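Local atomic coordinates of putative hydrolase (Chloroflexus aurantiacus J-10-fl, PDB entry 3CMN), a protein that is a putative hydrolase, probably a zincin-like metallopeptidase that cleaves peptide bonds. Residues Gln288-Ala291 with Gln292-Gln296. Numbering follows the deposited sequence.
Sequences QQIA and QRQRQ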
# COMPACT_ATOMS: atom_id res chain seq x y z
N GLN A 288 14.21 -9.85 -7.49
CA GLN A 288 15.60 -9.44 -7.33
C GLN A 288 15.76 -7.96 -7.65
O GLN A 288 16.24 -7.18 -6.82
CB GLN A 288 16.50 -10.23 -8.28
CG GLN A 288 16.47 -11.72 -8.07
CD GLN A 288 17.26 -12.45 -9.13
OE1 GLN A 288 18.46 -12.22 -9.30
NE2 GLN A 288 16.58 -13.32 -9.87
N GLN A 289 15.37 -7.59 -8.86
CA GLN A 289 15.47 -6.22 -9.35
C GLN A 289 14.66 -5.18 -8.57
O GLN A 289 15.12 -4.07 -8.32
CB GLN A 289 15.02 -6.17 -10.82
CG GLN A 289 15.97 -6.87 -11.77
CD GLN A 289 17.29 -6.15 -11.87
OE1 GLN A 289 17.39 -5.07 -12.45
NE2 GLN A 289 18.33 -6.74 -11.29
N ILE A 290 13.44 -5.55 -8.19
CA ILE A 290 12.55 -4.65 -7.48
C ILE A 290 12.88 -4.46 -5.99
O ILE A 290 12.32 -3.60 -5.32
CB ILE A 290 11.09 -5.13 -7.66
CG1 ILE A 290 10.12 -3.97 -7.45
CG2 ILE A 290 10.79 -6.27 -6.71
CD1 ILE A 290 10.35 -2.82 -8.43
N ALA A 291 13.82 -5.25 -5.49
CA ALA A 291 14.22 -5.18 -4.08
C ALA A 291 14.44 -3.76 -3.55
O ALA A 291 13.87 -3.38 -2.52
CB ALA A 291 15.47 -6.02 -3.86
N GLN A 292 15.27 -2.98 -4.24
CA GLN A 292 15.55 -1.62 -3.78
C GLN A 292 14.34 -0.69 -3.90
O GLN A 292 14.19 0.23 -3.10
CB GLN A 292 16.74 -1.02 -4.54
CG GLN A 292 17.10 0.39 -4.05
CD GLN A 292 18.26 1.02 -4.80
OE1 GLN A 292 19.38 0.51 -4.80
NE2 GLN A 292 17.99 2.15 -5.45
N ARG A 293 13.50 -0.92 -4.91
CA ARG A 293 12.31 -0.09 -5.11
C ARG A 293 11.29 -0.34 -4.00
O ARG A 293 10.45 0.51 -3.72
CB ARG A 293 11.68 -0.40 -6.47
CG ARG A 293 10.48 0.46 -6.82
CD ARG A 293 10.88 1.92 -7.04
NE ARG A 293 9.80 2.67 -7.68
CZ ARG A 293 9.98 3.81 -8.33
NH1 ARG A 293 11.20 4.33 -8.41
NH2 ARG A 293 8.96 4.41 -8.93
N GLN A 294 11.38 -1.51 -3.37
CA GLN A 294 10.49 -1.86 -2.27
C GLN A 294 10.96 -1.15 -1.00
O GLN A 294 10.15 -0.67 -0.21
CB GLN A 294 10.49 -3.37 -2.05
CG GLN A 294 9.92 -4.18 -3.21
CD GLN A 294 10.14 -5.67 -3.05
OE1 GLN A 294 11.27 -6.15 -2.96
NE2 GLN A 294 9.05 -6.43 -3.03
N ARG A 295 12.28 -1.09 -0.81
CA ARG A 295 12.87 -0.41 0.35
C ARG A 295 12.47 1.05 0.25
O ARG A 295 12.17 1.70 1.25
CB ARG A 295 14.40 -0.50 0.30
CG ARG A 295 14.96 -1.91 0.17
CD ARG A 295 16.43 -1.89 -0.25
NE ARG A 295 16.97 -3.24 -0.44
CZ ARG A 295 17.00 -4.18 0.51
NH1 ARG A 295 16.53 -3.92 1.73
NH2 ARG A 295 17.50 -5.38 0.24
N GLN A 296 12.47 1.55 -0.98
CA GLN A 296 12.12 2.93 -1.24
C GLN A 296 10.65 3.23 -0.93
O GLN A 296 10.35 4.23 -0.28
CB GLN A 296 12.41 3.27 -2.71
CG GLN A 296 13.89 3.30 -3.04
CD GLN A 296 14.16 3.63 -4.48
OE1 GLN A 296 13.98 2.80 -5.38
NE2 GLN A 296 14.59 4.86 -4.73
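The carbonyl oxygen of Ala291 is gripped by two successive amides: N of Arg295 donates to O of Ala291 at 3.3 Å, 18° out of the carbonyl plane, while the bond from N of Gln294 to the same oxygen is weak. Gln294 N has a second acceptor, O of Ile290, at 3.0 Å, so its hydrogen is shared unevenly, mainly with Ile290 O. That shared donor accompanies a kink in helix 283-307 at Gln292 and Arg293, where the regular i to i-4 bonding is interrupted. The aliphatic chain of Arg295 also passes close to the Ala291 carbonyl, its CG lying 3.3 Å from O of Ala291. On another side of the helix, Ile290 CD1 presses against the base of Arg293, 3.4 Å from Arg293 CB. With CG anti to the backbone N (chi1 -177°) and a bend at chi2, the Arg293 chain touches Ile290 with CB and CG, then turns away from it. Both residues also touch Val166 of helix 160-169, which joins this kinked helix to its neighbour within a mostly helical chain of the zincin-like family. The Gln294 side chain reaches back, extended, toward the preceding turn, crossing Ile290 at about a right angle: its CD packs 3.8 Å from Ile290 CG2, and its OE1 sits 3.3 Å from CA of Ala291. It lies near, without touching, the HExxH residues His184, Glu185 and His188, a pattern consistent with a zinc site though no metal is bound here. Were Gln294 replaced by an alanine, Ile290 CG2 would probably lose the amide packed against it, and a gap would be likely to open beside Ala291. Further along, O of Gln294 accepts a hydrogen bond from Thr298 OG1, one turn on.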